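Uncharacterized protein (Bacteroides ovatus, PDB 4FS7) is of unknown function but, as an extracellular protein built from BspA-type leucine-rich repeats, probably takes part in protein binding. Local coordinates at residues G132-K137 and G154-A159; I144-G149 and S168-M173; K291-C296 and E314-C319; I334-F339 and I357-F362. All blocks are in the same frame, centred on the assembly; numbering follows the deposited sequence.

In the fold
All four contacts join successive coils of one elongated leucine-rich repeat solenoid. Contacts 1 and 2 link the same two coils: their segments alternate along the chain, their centres lie about 15 Å apart, and Phe158 of contact 1 packs on Ile144 and Ile146 of contact 2, beside strands 143-145 and 166-168. Contacts 3 and 4 follow further along, centres about 11 Å apart. Their segments come shortly after, or include the ends of, strands of the parallel sheet 287-288, 310-311, 333-334 and 356-357; Phe316 meets Phe339, and Glu317 forms a salt bridge with Arg337. Some 34 Å separates the centres of contacts 1 and 3, yet similar turns recur, so a repeated coil shape builds the solenoid's length.

Contact 1 (G132-K137 and G154-A159); sequences GVEAFK and GDEAFA
Lys137 and Glu156 form a salt bridge, Lys137 NZ lying 2.8 Å from Glu156 OE1 and meeting this oxygen nearly end-on to its C-O bond. The lysine reaches it as a fully extended chain, with CG anti to the backbone N (chi1 179°), and runs alongside the glutamate, the two pointing the same way. Glu134 likewise lies alongside Glu156, and its OE2 comes within 3.8 Å of Glu156 OE1; the nearby ammonium group probably offsets the repulsion between the two carboxylates.

Behind these charges the backbones are tied at two points. Glu134 N donates to Asp155 O at 2.9 Å, and Phe136 N to Ala157 O at 2.8 Å. Weaker CA-H...O contacts accompany them, among them Glu134 CA to Glu156 O at 3.4 Å. At the start of the pair, Gly154 CA sits 4.0 Å from Val133 N, a close backbone approach made possible because glycine carries no side chain.

On the inner side, Phe136 and Phe158 lie side by side with planes 6° apart. Their centroids are separated by 5.4 Å and the rings are slid so far that they barely overlap, touching through Phe136 CD2 and Phe158 CE1. Phe113 extends the row beyond Phe136, while Phe141 meets Phe136 at a steep angle. Both segments fold as a type II turn running into a type I turn, with Glu134 and Glu156 in left-handed backbone conformation. Such equivalent turns, stacked coil upon coil over a row of inward phenylalanines, are characteristic of this leucine-rich repeat solenoid.

Contact 2 (I144-G149 and S168-M173); sequences ITIPEG and SLPDSM
Glu148 and Ser172 are joined through water, with Glu148 O gripped by two molecules that each donate to it at 2.8 Å. One of them accepts from Ser172 N, and the other is bonded to Ser172 OG. Ser172 is third in the type I turn Pro170 to Met173, so both waters tie the middle of this turn to the neighbouring coil. The two segments belong to successive coils of a leucine-rich repeat solenoid, aligned where their short strands pair in parallel.

A single bridge, Thr145 with Ser168, sets the strand register. Ser168 uses both its main-chain polar groups: Ser168 N donates to Ile144 O at 3.1 Å, and Ile146 N donates to Ser168 O at 2.9 Å with an angle at the hydrogen of 158°. Past the strands, packing takes over. Ile146 turns its CG2 branch onto the ring of Pro170, meeting CG and CD at a slant; this closeness is doubtful, because Ile146 has two conformers. Inside, Ile153 of the intervening strand 152-153 touches Ile146, Leu169 and Met173, a selenomethionine.

On the sheet face that carries the Thr145 side chain, Ser168 OG stands anti to its backbone N (chi1 178°). A third water bonds to it at 2.8 Å and donates to Ile146 O at 2.7 Å, a second route beside the direct main-chain bonds.

Contact 3 (K291-C296 and E314-C319); sequences KTFYGC and EAFESC
The Tyr294 ring carries Glu317 O over the centre of one face, 4.0 Å above its plane, and also stacks on Tyr273 of the preceding coil; Glu314 OE1 approaches Tyr294 CE2 obliquely. The Phe293 ring has Ala315 O at its edge, near the plane, and the methyl CG2 of Thr292 on one face. Phe316 lies beside Phe293 with planes 20° apart and centroids separated by 5.1 Å, so overlap is slight; Phe293 CD2 nevertheless reaches Phe316 CE1 at 3.4 Å.

With CG anti to the backbone N (chi1 -165°), Tyr294 runs alongside Glu317. Its hydroxyl donates to Glu317 OE2 at 2.8 Å, approaching from above the carboxylate, 52° out of its plane. Backbone bonds back this up: Phe293 N to Ala315 O at 2.8 Å, and Gly295 N to Glu317 O at 2.9 Å. At the far end, Cys319 SG packs 3.8 Å from Cys296 CB.

Glu317 is buried, yet Arg337 and Arg340 of the next coil form salt bridges with it. Together with the tyrosine hydroxyl they would favour the ionised carboxylate. Through these bonds Glu317 ties its coil of the leucine-rich repeat solenoid to Tyr294 on one side and to Arg337 and Arg340 on the other.

Contact 4 (I334-F339 and I357-F362); sequences IGKRSF and IGANAF
Phe339 and Phe362 share one side-chain shape, each with CG anti to the carbonyl carbon (chi1 -63° in both), which sends the two rings inward side by side. Their planes differ by only 3°, but a slide leaves the centroids 5.3 Å apart with little overlap; Phe339 CD2 touches Phe362 CE1 at 3.6 Å. Ile334 CD1 comes to the edge of the Phe362 ring, while Ile334 CG2 packs 4.0 Å from Ala361 CB. Phe384 then stacks on Phe362, leading toward the C-terminal end.

Three main-chain bonds hold the coils together. Gly358 N donates to Ile334 O at 2.8 Å, directly after the parallel bridge of Ile334 with Ile357. Arg337 N donates to Ala359 O at 2.9 Å, and Phe339 N to Ala361 O at 2.8 Å; the donor in the first two is tilted from the carbonyl plane. Gly335 and Gly358 each open a type II turn; lacking a side chain, Gly358 lets its CA lie 3.6 Å from Lys336 N.

Across this contact the hydrogen bonds are therefore all peptide to peptide, and the side chains add mainly apolar packing. Such chemistry depends chiefly on backbone shape, for equivalent outward positions hold residues as unlike as Lys336 and Ala359.

Contact 1 (G132-K137 and G154-A159)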
loop_
_atom_site.group_PDB
_atom_site.type_symbol
_atom_site.label_atom_id
_atom_site.label_comp_id
_atom_site.label_asym_id
_atom_site.label_seq_id
_atom_site.Cartn_x
_atom_site.Cartn_y
_atom_site.Cartn_z
ATOM N N GLY A 132 9.069 -13.345 7.069
ATOM C CA GLY A 132 8.793 -12.465 8.181
ATOM C C GLY A 132 8.645 -11.003 7.822
ATOM O O GLY A 132 8.826 -10.600 6.685
ATOM N N VAL A 133 8.353 -10.229 8.864
ATOM C CA VAL A 133 8.222 -8.773 8.763
ATOM C C VAL A 133 9.510 -8.171 8.182
ATOM O O VAL A 133 10.621 -8.472 8.634
ATOM C CB VAL A 133 7.870 -8.185 10.123
ATOM C CG1 VAL A 133 7.978 -6.657 10.119
ATOM C CG2 VAL A 133 6.493 -8.622 10.520
ATOM N N GLU A 134 9.373 -7.357 7.144
ATOM C CA GLU A 134 10.488 -6.632 6.586
ATOM C C GLU A 134 11.609 -7.552 6.094
ATOM O O GLU A 134 12.749 -7.156 5.990
ATOM C CB GLU A 134 11.014 -5.581 7.549
ATOM C CG GLU A 134 9.968 -4.496 7.809
ATOM C CD GLU A 134 10.325 -3.531 8.902
ATOM O OE1 GLU A 134 11.478 -3.397 9.281
ATOM O OE2 GLU A 134 9.394 -2.832 9.380
ATOM N N ALA A 135 11.279 -8.797 5.756
ATOM C CA ALA A 135 12.331 -9.785 5.460
ATOM C C ALA A 135 13.246 -9.388 4.318
ATOM O O ALA A 135 14.433 -9.704 4.334
ATOM C CB ALA A 135 11.682 -11.155 5.184
ATOM N N PHE A 136 12.669 -8.766 3.280
ATOM C CA PHE A 136 13.407 -8.399 2.077
ATOM C C PHE A 136 13.348 -6.881 1.811
ATOM O O PHE A 136 13.553 -6.451 0.687
ATOM C CB PHE A 136 12.913 -9.168 0.853
ATOM C CG PHE A 136 13.128 -10.655 0.954
ATOM C CD1 PHE A 136 14.399 -11.201 0.758
ATOM C CD2 PHE A 136 12.103 -11.523 1.331
ATOM C CE1 PHE A 136 14.596 -12.544 0.852
ATOM C CE2 PHE A 136 12.342 -12.886 1.425
ATOM C CZ PHE A 136 13.593 -13.365 1.196
ATOM N N LYS A 137 13.118 -6.098 2.860
ATOM C CA LYS A 137 12.914 -4.665 2.686
ATOM C C LYS A 137 14.156 -4.019 2.074
ATOM O O LYS A 137 15.277 -4.106 2.616
ATOM C CB LYS A 137 12.532 -4.028 4.013
ATOM C CG LYS A 137 12.319 -2.526 3.939
ATOM C CD LYS A 137 11.754 -1.962 5.235
ATOM C CE LYS A 137 11.334 -0.514 5.073
ATOM N NZ LYS A 137 10.597 -0.016 6.283
ATOM N N GLY A 154 4.998 -11.397 6.065
ATOM C CA GLY A 154 4.806 -10.340 7.032
ATOM C C GLY A 154 4.771 -8.930 6.460
ATOM O O GLY A 154 5.153 -8.659 5.325
ATOM N N ASP A 155 4.343 -7.999 7.323
ATOM C CA ASP A 155 4.267 -6.599 6.995
ATOM C C ASP A 155 5.545 -6.121 6.330
ATOM O O ASP A 155 6.661 -6.426 6.792
ATOM C CB ASP A 155 4.083 -5.741 8.275
ATOM C CG ASP A 155 2.790 -5.954 9.002
ATOM O OD1 ASP A 155 1.941 -6.703 8.530
ATOM O OD2 ASP A 155 2.633 -5.287 10.064
ATOM N N GLU A 156 5.394 -5.341 5.260
ATOM C CA GLU A 156 6.523 -4.649 4.641
ATOM C C GLU A 156 7.640 -5.610 4.189
ATOM O O GLU A 156 8.783 -5.173 3.991
ATOM C CB GLU A 156 7.079 -3.543 5.543
ATOM C CG GLU A 156 6.116 -2.353 5.678
ATOM C CD GLU A 156 6.723 -1.131 6.319
ATOM O OE1 GLU A 156 7.962 -1.008 6.422
ATOM O OE2 GLU A 156 5.945 -0.250 6.740
ATOM N N ALA A 157 7.300 -6.856 3.876
ATOM C CA ALA A 157 8.349 -7.821 3.512
ATOM C C ALA A 157 9.111 -7.430 2.258
ATOM O O ALA A 157 10.293 -7.743 2.153
ATOM C CB ALA A 157 7.754 -9.226 3.375
ATOM N N PHE A 158 8.447 -6.743 1.314
ATOM C CA PHE A 158 9.046 -6.306 0.069
ATOM C C PHE A 158 8.984 -4.792 -0.065
ATOM O O PHE A 158 9.047 -4.248 -1.170
ATOM C CB PHE A 158 8.393 -7.012 -1.127
ATOM C CG PHE A 158 8.607 -8.486 -1.085
ATOM C CD1 PHE A 158 9.841 -8.985 -1.449
ATOM C CD2 PHE A 158 7.624 -9.359 -0.630
ATOM C CE1 PHE A 158 10.127 -10.340 -1.385
ATOM C CE2 PHE A 158 7.901 -10.733 -0.575
ATOM C CZ PHE A 158 9.159 -11.184 -0.934
ATOM N N ALA A 159 8.842 -4.084 1.046
ATOM C CA ALA A 159 8.783 -2.612 0.959
ATOM C C ALA A 159 10.107 -2.057 0.429
ATOM O O ALA A 159 11.192 -2.581 0.767
ATOM C CB ALA A 159 8.463 -2.004 2.308
#

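Contact 2 (I144-G149 and S168-M173)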
loop_
_atom_site.group_PDB
_atom_site.type_symbol
_atom_site.label_atom_id
_atom_site.label_comp_id
_atom_site.label_asym_id
_atom_site.label_seq_id
_atom_site.Cartn_x
_atom_site.Cartn_y
_atom_site.Cartn_z
ATOM N N ILE A 144 10.695 -11.988 -8.079
ATOM C CA ILE A 144 10.694 -13.027 -7.041
ATOM C C ILE A 144 9.454 -13.921 -7.165
ATOM O O ILE A 144 8.337 -13.428 -7.431
ATOM C CB ILE A 144 10.827 -12.453 -5.611
ATOM C CG1 ILE A 144 11.198 -13.589 -4.629
ATOM C CG2 ILE A 144 9.566 -11.713 -5.228
ATOM C CD1 ILE A 144 11.593 -13.165 -3.286
ATOM N N THR A 145 9.689 -15.230 -7.051
ATOM C CA THR A 145 8.613 -16.204 -6.991
ATOM C C THR A 145 8.494 -16.785 -5.596
ATOM O O THR A 145 9.489 -17.273 -5.007
ATOM C CB THR A 145 8.836 -17.295 -8.051
ATOM O OG1 THR A 145 8.811 -16.681 -9.343
ATOM C CG2 THR A 145 7.758 -18.383 -7.983
ATOM N N ILE A 146 7.309 -16.660 -5.027
ATOM C CA ILE A 146 7.028 -17.149 -3.663
ATOM C C ILE A 146 6.462 -18.551 -3.766
ATOM O O ILE A 146 5.459 -18.746 -4.417
ATOM C CB ILE A 146 5.956 -16.298 -2.900
ATOM C CG1 ILE A 146 6.272 -14.798 -2.927
ATOM C CG2 ILE A 146 5.788 -16.804 -1.445
ATOM C CD1 ILE A 146 7.659 -14.402 -2.408
ATOM N N PRO A 147 7.119 -19.552 -3.142
ATOM C CA PRO A 147 6.649 -20.924 -3.209
ATOM C C PRO A 147 5.192 -21.094 -2.740
ATOM O O PRO A 147 4.722 -20.363 -1.843
ATOM C CB PRO A 147 7.647 -21.657 -2.287
ATOM C CG PRO A 147 8.884 -20.911 -2.386
ATOM C CD PRO A 147 8.424 -19.481 -2.454
ATOM N N GLU A 148 4.501 -22.062 -3.331
ATOM C CA GLU A 148 3.064 -22.267 -3.123
ATOM C C GLU A 148 2.690 -22.508 -1.680
ATOM O O GLU A 148 1.589 -22.228 -1.264
ATOM C CB GLU A 148 2.536 -23.412 -4.019
ATOM C CG GLU A 148 2.889 -24.843 -3.598
ATOM C CD GLU A 148 2.425 -25.913 -4.587
ATOM O OE1 GLU A 148 1.193 -26.017 -4.869
ATOM O OE2 GLU A 148 3.318 -26.637 -5.085
ATOM N N GLY A 149 3.608 -23.105 -0.922
ATOM C CA GLY A 149 3.361 -23.421 0.456
ATOM C C GLY A 149 3.592 -22.346 1.476
ATOM O O GLY A 149 3.411 -22.610 2.656
ATOM N N SER A 168 5.332 -13.304 -7.979
ATOM C CA SER A 168 4.345 -14.368 -7.955
ATOM C C SER A 168 4.033 -14.745 -6.518
ATOM O O SER A 168 4.848 -15.398 -5.867
ATOM C CB SER A 168 4.855 -15.562 -8.748
ATOM O OG SER A 168 3.889 -16.613 -8.676
ATOM N N LEU A 169 2.883 -14.335 -6.012
ATOM C CA LEU A 169 2.395 -14.632 -4.672
ATOM C C LEU A 169 1.796 -16.027 -4.638
ATOM O O LEU A 169 1.350 -16.523 -5.660
ATOM C CB LEU A 169 1.343 -13.611 -4.242
ATOM C CG LEU A 169 1.850 -12.204 -3.950
ATOM C CD1 LEU A 169 0.703 -11.209 -3.908
ATOM C CD2 LEU A 169 2.639 -12.194 -2.625
ATOM N N PRO A 170 1.756 -16.680 -3.464
ATOM C CA PRO A 170 1.098 -17.979 -3.388
ATOM C C PRO A 170 -0.383 -17.812 -3.711
ATOM O O PRO A 170 -1.069 -16.942 -3.158
ATOM C CB PRO A 170 1.301 -18.388 -1.918
ATOM C CG PRO A 170 2.452 -17.569 -1.446
ATOM C CD PRO A 170 2.310 -16.269 -2.165
ATOM N N ASP A 171 -0.874 -18.668 -4.591
ATOM C CA ASP A 171 -2.247 -18.552 -5.012
ATOM C C ASP A 171 -3.281 -18.805 -3.934
ATOM O O ASP A 171 -4.425 -18.359 -4.068
ATOM C CB ASP A 171 -2.508 -19.438 -6.212
ATOM C CG ASP A 171 -3.740 -19.042 -6.980
ATOM O OD1 ASP A 171 -3.948 -17.827 -7.327
ATOM O OD2 ASP A 171 -4.527 -19.965 -7.209
ATOM N N SER A 172 -2.916 -19.475 -2.852
ATOM C CA SER A 172 -3.816 -19.719 -1.761
ATOM C C SER A 172 -3.933 -18.584 -0.771
ATOM O O SER A 172 -4.762 -18.638 0.156
ATOM C CB SER A 172 -3.362 -20.968 -0.965
ATOM O OG SER A 172 -2.072 -20.742 -0.365
HETATM N N MSE A 173 -3.094 -17.563 -0.905
HETATM C CA MSE A 173 -3.035 -16.490 0.090
HETATM C C MSE A 173 -4.342 -15.671 0.071
HETATM O O MSE A 173 -4.847 -15.324 -0.992
HETATM C CB MSE A 173 -1.819 -15.604 -0.176
HETATM C CG MSE A 173 -1.608 -14.536 0.897
HETATM SE SE MSE A 173 0.204 -13.946 0.987
HETATM C CE MSE A 173 0.998 -15.582 1.702
HETATM O O HOH W 1 4.100 -18.564 -6.698
HETATM O O HOH W 2 -0.594 -21.417 -2.804
HETATM O O HOH W 3 -0.367 -23.018 0.535
#

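Contact 3 (K291-C296 and E314-C319)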
loop_
_atom_site.group_PDB
_atom_site.type_symbol
_atom_site.label_atom_id
_atom_site.label_comp_id
_atom_site.label_asym_id
_atom_site.label_seq_id
_atom_site.Cartn_x
_atom_site.Cartn_y
_atom_site.Cartn_z
ATOM N N LYS A 291 -14.046 14.918 2.600
ATOM C CA LYS A 291 -12.838 15.121 1.851
ATOM C C LYS A 291 -12.664 14.128 0.715
ATOM O O LYS A 291 -11.542 14.012 0.186
ATOM C CB LYS A 291 -11.616 15.091 2.793
ATOM C CG LYS A 291 -11.702 16.100 3.945
ATOM C CD LYS A 291 -10.716 15.779 5.082
ATOM C CE LYS A 291 -10.928 16.664 6.279
ATOM N NZ LYS A 291 -10.084 16.144 7.411
ATOM N N THR A 292 -13.741 13.487 0.235
ATOM C CA THR A 292 -13.565 12.430 -0.764
ATOM C C THR A 292 -12.832 12.881 -1.993
ATOM O O THR A 292 -11.972 12.146 -2.515
ATOM C CB THR A 292 -14.950 11.793 -1.136
ATOM O OG1 THR A 292 -15.524 11.188 0.028
ATOM C CG2 THR A 292 -14.829 10.732 -2.209
ATOM N N PHE A 293 -13.233 14.040 -2.542
ATOM C CA PHE A 293 -12.643 14.571 -3.743
ATOM C C PHE A 293 -11.875 15.855 -3.494
ATOM O O PHE A 293 -11.731 16.714 -4.378
ATOM C CB PHE A 293 -13.731 14.776 -4.830
ATOM C CG PHE A 293 -14.524 13.549 -5.105
ATOM C CD1 PHE A 293 -13.979 12.507 -5.851
ATOM C CD2 PHE A 293 -15.799 13.397 -4.602
ATOM C CE1 PHE A 293 -14.691 11.365 -6.103
ATOM C CE2 PHE A 293 -16.568 12.249 -4.851
ATOM C CZ PHE A 293 -15.981 11.225 -5.588
ATOM N N TYR A 294 -11.331 15.994 -2.287
ATOM C CA TYR A 294 -10.580 17.220 -1.961
ATOM C C TYR A 294 -9.451 17.435 -2.949
ATOM O O TYR A 294 -8.635 16.529 -3.167
ATOM C CB TYR A 294 -9.961 17.112 -0.530
ATOM C CG TYR A 294 -9.503 18.461 -0.007
ATOM C CD1 TYR A 294 -8.352 19.049 -0.446
ATOM C CD2 TYR A 294 -10.302 19.176 0.901
ATOM C CE1 TYR A 294 -8.025 20.344 -0.072
ATOM C CE2 TYR A 294 -9.962 20.438 1.328
ATOM C CZ TYR A 294 -8.823 21.037 0.827
ATOM O OH TYR A 294 -8.484 22.339 1.143
ATOM N N GLY A 295 -9.330 18.631 -3.504
ATOM C CA GLY A 295 -8.187 18.936 -4.349
ATOM C C GLY A 295 -8.187 18.244 -5.670
ATOM O O GLY A 295 -7.145 18.171 -6.332
ATOM N N CYS A 296 -9.329 17.759 -6.126
ATOM C CA CYS A 296 -9.427 17.126 -7.455
ATOM C C CYS A 296 -9.665 18.243 -8.473
ATOM O O CYS A 296 -10.746 18.494 -8.991
ATOM C CB CYS A 296 -10.532 16.067 -7.440
ATOM S SG CYS A 296 -10.038 14.598 -6.492
ATOM N N GLU A 314 -16.163 19.153 3.219
ATOM C CA GLU A 314 -15.030 19.354 2.330
ATOM C C GLU A 314 -14.976 18.328 1.188
ATOM O O GLU A 314 -13.924 18.170 0.553
ATOM C CB GLU A 314 -13.690 19.324 3.095
ATOM C CG GLU A 314 -13.502 20.461 4.078
ATOM C CD GLU A 314 -12.200 20.365 4.848
ATOM O OE1 GLU A 314 -11.274 19.646 4.409
ATOM O OE2 GLU A 314 -12.110 21.039 5.896
ATOM N N ALA A 315 -16.110 17.708 0.829
ATOM C CA ALA A 315 -16.045 16.626 -0.171
ATOM C C ALA A 315 -15.527 17.028 -1.534
ATOM O O ALA A 315 -14.865 16.244 -2.199
ATOM C CB ALA A 315 -17.362 15.903 -0.280
ATOM N N PHE A 316 -15.891 18.232 -1.957
ATOM C CA PHE A 316 -15.495 18.768 -3.228
ATOM C C PHE A 316 -14.673 20.058 -3.087
ATOM O O PHE A 316 -14.495 20.842 -4.044
ATOM C CB PHE A 316 -16.672 19.002 -4.189
ATOM C CG PHE A 316 -17.426 17.747 -4.550
ATOM C CD1 PHE A 316 -17.018 16.989 -5.630
ATOM C CD2 PHE A 316 -18.517 17.331 -3.833
ATOM C CE1 PHE A 316 -17.698 15.843 -5.985
ATOM C CE2 PHE A 316 -19.200 16.193 -4.179
ATOM C CZ PHE A 316 -18.782 15.450 -5.275
ATOM N N GLU A 317 -14.105 20.272 -1.897
ATOM C CA GLU A 317 -13.326 21.500 -1.705
ATOM C C GLU A 317 -12.140 21.518 -2.687
ATOM O O GLU A 317 -11.466 20.489 -2.882
ATOM C CB GLU A 317 -12.876 21.633 -0.257
ATOM C CG GLU A 317 -11.945 22.821 -0.030
ATOM C CD GLU A 317 -11.792 23.308 1.397
ATOM O OE1 GLU A 317 -12.688 23.113 2.193
ATOM O OE2 GLU A 317 -10.743 23.921 1.595
ATOM N N SER A 318 -11.877 22.677 -3.287
ATOM C CA SER A 318 -10.746 22.875 -4.158
ATOM C C SER A 318 -10.850 22.100 -5.478
ATOM O O SER A 318 -9.857 21.954 -6.212
ATOM C CB SER A 318 -9.400 22.651 -3.441
ATOM O OG SER A 318 -9.043 23.786 -2.665
ATOM N N CYS A 319 -12.077 21.744 -5.872
ATOM C CA CYS A 319 -12.330 21.174 -7.218
ATOM C C CYS A 319 -12.575 22.335 -8.162
ATOM O O CYS A 319 -13.701 22.690 -8.499
ATOM C CB CYS A 319 -13.489 20.198 -7.163
ATOM S SG CYS A 319 -13.102 18.656 -6.306
#

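Contact 4 (I334-F339 and I357-F362)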
loop_
_atom_site.group_PDB
_atom_site.type_symbol
_atom_site.label_atom_id
_atom_site.label_comp_id
_atom_site.label_asym_id
_atom_site.label_seq_id
_atom_site.Cartn_x
_atom_site.Cartn_y
_atom_site.Cartn_z
ATOM N N ILE A 334 -25.707 19.001 2.732
ATOM C CA ILE A 334 -24.444 19.403 2.150
ATOM C C ILE A 334 -23.571 19.885 3.302
ATOM O O ILE A 334 -24.004 20.739 4.061
ATOM C CB ILE A 334 -24.633 20.610 1.099
ATOM C CG1 ILE A 334 -25.460 20.132 -0.111
ATOM C CG2 ILE A 334 -23.301 21.189 0.660
ATOM C CD1 ILE A 334 -25.980 21.280 -1.038
ATOM N N GLY A 335 -22.385 19.316 3.464
ATOM C CA GLY A 335 -21.544 19.608 4.596
ATOM C C GLY A 335 -20.798 20.912 4.592
ATOM O O GLY A 335 -20.835 21.711 3.659
ATOM N N LYS A 336 -20.168 21.181 5.734
ATOM C CA LYS A 336 -19.303 22.349 5.888
ATOM C C LYS A 336 -18.248 22.359 4.788
ATOM O O LYS A 336 -17.608 21.327 4.535
ATOM C CB LYS A 336 -18.642 22.283 7.276
ATOM C CG LYS A 336 -17.602 23.345 7.528
ATOM C CD LYS A 336 -17.079 23.341 8.969
ATOM C CE LYS A 336 -16.109 24.467 9.219
ATOM N NZ LYS A 336 -15.677 24.501 10.639
ATOM N N ARG A 337 -18.066 23.484 4.111
ATOM C CA ARG A 337 -17.013 23.662 3.101
ATOM C C ARG A 337 -17.108 22.615 1.997
ATOM O O ARG A 337 -16.143 22.400 1.283
ATOM C CB ARG A 337 -15.644 23.644 3.758
ATOM C CG ARG A 337 -15.360 24.907 4.561
ATOM C CD ARG A 337 -14.120 24.815 5.477
ATOM N NE ARG A 337 -12.906 24.496 4.731
ATOM C CZ ARG A 337 -11.697 24.574 5.274
ATOM N NH1 ARG A 337 -11.543 24.938 6.540
ATOM N NH2 ARG A 337 -10.630 24.227 4.576
ATOM N N SER A 338 -18.289 22.034 1.742
ATOM C CA SER A 338 -18.324 20.952 0.751
ATOM C C SER A 338 -17.947 21.332 -0.654
ATOM O O SER A 338 -17.429 20.487 -1.381
ATOM C CB SER A 338 -19.695 20.252 0.758
ATOM O OG SER A 338 -19.929 19.474 1.926
ATOM N N PHE A 339 -18.217 22.591 -1.052
ATOM C CA PHE A 339 -17.820 23.104 -2.360
ATOM C C PHE A 339 -16.947 24.349 -2.203
ATOM O O PHE A 339 -16.846 25.144 -3.118
ATOM C CB PHE A 339 -19.064 23.388 -3.238
ATOM C CG PHE A 339 -19.856 22.144 -3.549
ATOM C CD1 PHE A 339 -19.516 21.372 -4.657
ATOM C CD2 PHE A 339 -20.877 21.712 -2.752
ATOM C CE1 PHE A 339 -20.225 20.223 -4.934
ATOM C CE2 PHE A 339 -21.598 20.535 -3.026
ATOM C CZ PHE A 339 -21.266 19.810 -4.136
ATOM N N ILE A 357 -27.345 23.017 4.913
ATOM C CA ILE A 357 -26.141 23.398 4.216
ATOM C C ILE A 357 -25.126 23.812 5.283
ATOM O O ILE A 357 -25.450 24.586 6.169
ATOM C CB ILE A 357 -26.365 24.571 3.229
ATOM C CG1 ILE A 357 -27.365 24.127 2.144
ATOM C CG2 ILE A 357 -25.051 25.076 2.611
ATOM C CD1 ILE A 357 -27.848 25.270 1.243
ATOM N N GLY A 358 -23.924 23.249 5.215
ATOM C CA GLY A 358 -22.919 23.513 6.230
ATOM C C GLY A 358 -22.191 24.827 6.037
ATOM O O GLY A 358 -22.273 25.476 4.994
ATOM N N ALA A 359 -21.437 25.218 7.056
ATOM C CA ALA A 359 -20.799 26.515 7.087
ATOM C C ALA A 359 -19.870 26.656 5.900
ATOM O O ALA A 359 -19.026 25.788 5.615
ATOM C CB ALA A 359 -20.052 26.744 8.395
ATOM N N ASN A 360 -19.982 27.777 5.201
ATOM C CA ASN A 360 -19.078 28.095 4.129
ATOM C C ASN A 360 -19.024 27.028 3.031
ATOM O O ASN A 360 -18.034 26.912 2.322
ATOM C CB ASN A 360 -17.688 28.439 4.686
ATOM C CG ASN A 360 -17.694 29.762 5.371
ATOM O OD1 ASN A 360 -18.274 30.726 4.848
ATOM N ND2 ASN A 360 -17.013 29.850 6.490
ATOM N N ALA A 361 -20.166 26.352 2.818
ATOM C CA ALA A 361 -20.226 25.329 1.789
ATOM C C ALA A 361 -19.845 25.837 0.405
ATOM O O ALA A 361 -19.326 25.099 -0.406
ATOM C CB ALA A 361 -21.580 24.667 1.778
ATOM N N PHE A 362 -20.190 27.116 0.128
ATOM C CA PHE A 362 -19.935 27.705 -1.168
ATOM C C PHE A 362 -19.028 28.916 -1.092
ATOM O O PHE A 362 -18.992 29.731 -1.989
ATOM C CB PHE A 362 -21.287 28.016 -1.873
ATOM C CG PHE A 362 -22.072 26.798 -2.148
ATOM C CD1 PHE A 362 -21.770 25.998 -3.227
ATOM C CD2 PHE A 362 -23.058 26.380 -1.263
ATOM C CE1 PHE A 362 -22.461 24.835 -3.436
ATOM C CE2 PHE A 362 -23.742 25.185 -1.485
ATOM C CZ PHE A 362 -23.446 24.422 -2.579
#